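Local coordinates for Glyoxalase/bleomycin resistance protein/dioxygenase (PDB 4G6X) that belongs to the glyoxalase/bleomycin resistance/dioxygenase superfamily and may act as a dioxygenase, at residues V32-Y44 with A136-L148. Residues are numbered along the deposited sequence; the frame is centred on the assembly and turned at random.
Sequences VFVDDQAKAESFY and AILDDTCGNLIQL
Y44 OH donates to D140 OD2 over 2.6 Å, taking the anti lone pair, the one away from OD1. The carboxylate meets the phenol at the ring's edge, its plane turned 79° from the ring. OD1 is gripped twice, by N-H of C142 and of N144, both out of the carboxylate plane and on opposite faces of it; the C142 bond makes an Asx turn. Three bonds, one from Y44 and two from its own turn, fix the rotation of this buried carboxylate. F43, its CG anti to the backbone N (chi1 -172°), turns one face to D140, whose O stands over it, offset toward the rim, 3.4 Å from CG; D140 CA makes a CH-pi contact 4.1 Å from the ring centroid.

The topology is that of a vicinal oxygen chelate fold, two four-stranded sheets of order 1-4-3-2; here strand 29-34 of one sheet and the helix 37-46 that follows it meet the 140-144 turn between strands 134-139 and 145-150 of the other. C142 SG lies against A40, 3.8 Å from its CB. K39, extended until a bend at chi3 (52°), brings NZ to T141 O at 2.8 Å and forms a salt bridge with D35, whose OD2 offers its syn lone pair. D35 N donates to C142 O (3.2 Å), an oxygen that K91 also binds.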
loop_
_atom_site.group_PDB
_atom_site.type_symbol
_atom_site.label_atom_id
_atom_site.label_comp_id
_atom_site.label_asym_id
_atom_site.label_seq_id
_atom_site.Cartn_x
_atom_site.Cartn_y
_atom_site.Cartn_z
ATOM N N VAL A 32 0.941 2.517 5.821
ATOM C CA VAL A 32 1.875 1.858 6.729
ATOM C C VAL A 32 1.262 1.943 8.131
ATOM O O VAL A 32 0.636 2.953 8.519
ATOM C CB VAL A 32 3.252 2.558 6.682
ATOM C CG1 VAL A 32 4.132 2.195 7.858
ATOM C CG2 VAL A 32 3.962 2.183 5.391
ATOM N N PHE A 33 1.438 0.856 8.915
ATOM C CA PHE A 33 1.014 0.827 10.276
ATOM C C PHE A 33 2.104 1.321 11.180
ATOM O O PHE A 33 3.191 0.732 11.211
ATOM C CB PHE A 33 0.657 -0.625 10.667
ATOM C CG PHE A 33 -0.581 -1.185 9.948
ATOM C CD1 PHE A 33 -1.850 -0.859 10.368
ATOM C CD2 PHE A 33 -0.455 -2.083 8.943
ATOM C CE1 PHE A 33 -2.967 -1.359 9.724
ATOM C CE2 PHE A 33 -1.576 -2.593 8.255
ATOM C CZ PHE A 33 -2.829 -2.243 8.678
ATOM N N VAL A 34 1.817 2.403 11.887
ATOM C CA VAL A 34 2.828 3.054 12.754
ATOM C C VAL A 34 2.436 2.879 14.208
ATOM O O VAL A 34 1.261 2.893 14.591
ATOM C CB VAL A 34 3.008 4.542 12.407
ATOM C CG1 VAL A 34 3.413 4.675 10.968
ATOM C CG2 VAL A 34 1.733 5.351 12.634
ATOM N N ASP A 35 3.441 2.743 15.054
ATOM C CA ASP A 35 3.166 2.628 16.469
ATOM C C ASP A 35 2.607 3.902 17.133
ATOM O O ASP A 35 1.715 3.813 17.983
ATOM C CB ASP A 35 4.396 2.117 17.190
ATOM C CG ASP A 35 5.577 3.088 17.166
ATOM O OD1 ASP A 35 5.625 3.961 16.245
ATOM O OD2 ASP A 35 6.481 2.970 18.053
ATOM N N ASP A 36 3.048 5.090 16.696
ATOM C CA ASP A 36 2.724 6.362 17.344
ATOM C C ASP A 36 2.597 7.363 16.202
ATOM O O ASP A 36 3.578 7.613 15.493
ATOM C CB ASP A 36 3.914 6.708 18.246
ATOM C CG ASP A 36 3.787 8.046 18.958
ATOM O OD1 ASP A 36 4.166 8.083 20.146
ATOM O OD2 ASP A 36 3.424 9.089 18.363
ATOM N N GLN A 37 1.381 7.864 15.968
ATOM C CA GLN A 37 1.197 8.795 14.810
ATOM C C GLN A 37 1.960 10.091 14.904
ATOM O O GLN A 37 2.265 10.627 13.840
ATOM C CB GLN A 37 -0.257 9.105 14.526
ATOM C CG GLN A 37 -1.032 7.875 14.146
ATOM C CD GLN A 37 -2.524 8.191 13.833
ATOM O OE1 GLN A 37 -3.301 8.541 14.738
ATOM N NE2 GLN A 37 -2.912 8.107 12.549
ATOM N N ALA A 38 2.146 10.653 16.094
ATOM C CA ALA A 38 2.945 11.869 16.225
ATOM C C ALA A 38 4.393 11.629 15.848
ATOM O O ALA A 38 5.032 12.431 15.150
ATOM C CB ALA A 38 2.802 12.458 17.618
ATOM N N LYS A 39 4.976 10.530 16.338
ATOM C CA LYS A 39 6.314 10.160 15.895
ATOM C C LYS A 39 6.385 9.977 14.368
ATOM O O LYS A 39 7.331 10.454 13.684
ATOM C CB LYS A 39 6.806 8.877 16.599
ATOM C CG LYS A 39 8.172 8.393 16.151
ATOM C CD LYS A 39 8.787 7.284 17.028
ATOM C CE LYS A 39 7.770 6.138 17.198
ATOM N NZ LYS A 39 8.366 4.980 17.929
ATOM N N ALA A 40 5.375 9.301 13.819
ATOM C CA ALA A 40 5.361 9.029 12.391
ATOM C C ALA A 40 5.270 10.334 11.583
ATOM O O ALA A 40 5.983 10.464 10.566
ATOM C CB ALA A 40 4.185 8.127 12.048
ATOM N N GLU A 41 4.405 11.239 12.021
ATOM C CA GLU A 41 4.304 12.533 11.320
ATOM C C GLU A 41 5.675 13.212 11.261
ATOM O O GLU A 41 6.117 13.678 10.194
ATOM C CB GLU A 41 3.312 13.463 11.986
ATOM C CG GLU A 41 3.190 14.741 11.161
ATOM C CD GLU A 41 2.206 15.747 11.702
ATOM O OE1 GLU A 41 1.533 15.476 12.701
ATOM O OE2 GLU A 41 2.139 16.848 11.113
ATOM N N SER A 42 6.316 13.271 12.423
ATOM C CA SER A 42 7.650 13.883 12.562
ATOM C C SER A 42 8.684 13.220 11.661
ATOM O O SER A 42 9.517 13.887 11.069
ATOM C CB SER A 42 8.135 13.743 14.027
ATOM O OG SER A 42 9.511 14.122 14.161
ATOM N N PHE A 43 8.727 11.887 11.637
ATOM C CA PHE A 43 9.678 11.161 10.813
ATOM C C PHE A 43 9.438 11.238 9.298
ATOM O O PHE A 43 10.339 11.510 8.507
ATOM C CB PHE A 43 9.726 9.668 11.208
ATOM C CG PHE A 43 10.822 8.932 10.507
ATOM C CD1 PHE A 43 12.109 8.913 11.058
ATOM C CD2 PHE A 43 10.612 8.256 9.292
ATOM C CE1 PHE A 43 13.131 8.254 10.386
ATOM C CE2 PHE A 43 11.639 7.598 8.652
ATOM C CZ PHE A 43 12.889 7.572 9.214
ATOM N N TYR A 44 8.186 10.999 8.902
ATOM C CA TYR A 44 7.856 10.900 7.504
ATOM C C TYR A 44 7.945 12.255 6.843
ATOM O O TYR A 44 8.346 12.305 5.703
ATOM C CB TYR A 44 6.472 10.284 7.256
ATOM C CG TYR A 44 6.554 8.731 7.313
ATOM C CD1 TYR A 44 6.723 8.025 8.497
ATOM C CD2 TYR A 44 6.587 8.001 6.146
ATOM C CE1 TYR A 44 6.892 6.627 8.490
ATOM C CE2 TYR A 44 6.742 6.646 6.114
ATOM C CZ TYR A 44 6.870 5.920 7.313
ATOM O OH TYR A 44 7.029 4.550 7.295
ATOM N N ALA A 136 17.865 0.153 -0.983
ATOM C CA ALA A 136 18.357 0.373 0.383
ATOM C C ALA A 136 17.185 0.175 1.338
ATOM O O ALA A 136 16.032 0.352 0.946
ATOM C CB ALA A 136 18.946 1.768 0.572
ATOM N N ILE A 137 17.481 -0.157 2.587
ATOM C CA ILE A 137 16.413 -0.395 3.565
ATOM C C ILE A 137 16.697 0.407 4.832
ATOM O O ILE A 137 17.811 0.358 5.373
ATOM C CB ILE A 137 16.265 -1.875 3.874
ATOM C CG1 ILE A 137 15.877 -2.615 2.598
ATOM C CG2 ILE A 137 15.211 -2.097 4.978
ATOM C CD1 ILE A 137 15.794 -4.099 2.767
ATOM N N LEU A 138 15.684 1.172 5.243
ATOM C CA LEU A 138 15.778 2.015 6.428
ATOM C C LEU A 138 14.729 1.670 7.496
ATOM O O LEU A 138 13.711 1.046 7.194
ATOM C CB LEU A 138 15.716 3.524 6.074
ATOM C CG LEU A 138 14.393 4.029 5.466
ATOM C CD1 LEU A 138 13.445 4.558 6.528
ATOM C CD2 LEU A 138 14.655 5.178 4.493
ATOM N N ASP A 139 15.062 2.034 8.747
ATOM C CA ASP A 139 14.153 1.883 9.905
ATOM C C ASP A 139 13.324 3.185 10.031
ATOM O O ASP A 139 13.892 4.307 10.198
ATOM C CB ASP A 139 14.997 1.619 11.137
ATOM C CG ASP A 139 14.190 1.528 12.430
ATOM O OD1 ASP A 139 12.962 1.621 12.446
ATOM O OD2 ASP A 139 14.877 1.364 13.462
ATOM N N ASP A 140 11.996 3.073 9.940
ATOM C CA ASP A 140 11.152 4.254 10.077
ATOM C C ASP A 140 10.925 4.777 11.485
ATOM O O ASP A 140 10.205 5.778 11.670
ATOM C CB ASP A 140 9.813 4.139 9.297
ATOM C CG ASP A 140 8.791 3.316 9.983
ATOM O OD1 ASP A 140 9.091 2.642 10.988
ATOM O OD2 ASP A 140 7.621 3.307 9.498
ATOM N N THR A 141 11.517 4.086 12.509
ATOM C CA THR A 141 11.345 4.358 13.938
ATOM C C THR A 141 10.001 3.936 14.518
ATOM O O THR A 141 9.804 4.058 15.704
ATOM C CB THR A 141 11.680 5.805 14.402
ATOM O OG1 THR A 141 10.672 6.755 14.022
ATOM C CG2 THR A 141 13.051 6.264 13.824
ATOM N N CYS A 142 9.089 3.528 13.637
ATOM C CA CYS A 142 7.685 3.286 13.953
ATOM C C CYS A 142 7.300 1.791 13.908
ATOM O O CYS A 142 6.102 1.483 13.885
ATOM C CB CYS A 142 6.751 4.052 13.007
ATOM S SG CYS A 142 7.009 5.846 13.118
ATOM N N GLY A 143 8.283 0.894 13.861
ATOM C CA GLY A 143 8.084 -0.534 13.772
ATOM C C GLY A 143 8.163 -1.158 12.379
ATOM O O GLY A 143 7.883 -2.344 12.219
ATOM N N ASN A 144 8.559 -0.377 11.365
ATOM C CA ASN A 144 8.686 -0.846 9.983
ATOM C C ASN A 144 10.085 -0.652 9.391
ATOM O O ASN A 144 10.843 0.295 9.778
ATOM C CB ASN A 144 7.725 -0.129 9.058
ATOM C CG ASN A 144 6.323 -0.092 9.547
ATOM O OD1 ASN A 144 5.807 0.964 9.942
ATOM N ND2 ASN A 144 5.664 -1.234 9.534
ATOM N N LEU A 145 10.409 -1.516 8.437
ATOM C CA LEU A 145 11.515 -1.278 7.530
ATOM C C LEU A 145 10.894 -0.720 6.258
ATOM O O LEU A 145 9.798 -1.142 5.861
ATOM C CB LEU A 145 12.251 -2.604 7.231
ATOM C CG LEU A 145 12.962 -3.293 8.435
ATOM C CD1 LEU A 145 13.514 -4.643 8.078
ATOM C CD2 LEU A 145 14.073 -2.401 9.017
ATOM N N ILE A 146 11.613 0.183 5.601
ATOM C CA ILE A 146 11.095 0.897 4.454
ATOM C C ILE A 146 12.154 0.757 3.401
ATOM O O ILE A 146 13.339 0.987 3.692
ATOM C CB ILE A 146 10.917 2.384 4.748
ATOM C CG1 ILE A 146 9.848 2.595 5.835
ATOM C CG2 ILE A 146 10.535 3.172 3.489
ATOM C CD1 ILE A 146 8.462 2.050 5.507
ATOM N N GLN A 147 11.749 0.326 2.224
ATOM C CA GLN A 147 12.684 0.201 1.113
ATOM C C GLN A 147 12.662 1.436 0.200
ATOM O O GLN A 147 11.591 1.916 -0.198
ATOM C CB GLN A 147 12.365 -1.078 0.326
ATOM C CG GLN A 147 13.343 -1.474 -0.758
ATOM C CD GLN A 147 12.872 -2.689 -1.523
ATOM O OE1 GLN A 147 11.786 -2.709 -2.098
ATOM N NE2 GLN A 147 13.681 -3.676 -1.545
ATOM N N LEU A 148 13.872 1.885 -0.143
ATOM C CA LEU A 148 14.119 2.793 -1.257
ATOM C C LEU A 148 14.583 2.026 -2.483
ATOM O O LEU A 148 15.426 1.138 -2.417
ATOM C CB LEU A 148 15.202 3.763 -0.891
ATOM C CG LEU A 148 14.905 4.997 -0.037
ATOM C CD1 LEU A 148 13.579 5.068 0.635
ATOM C CD2 LEU A 148 16.095 5.491 0.801
#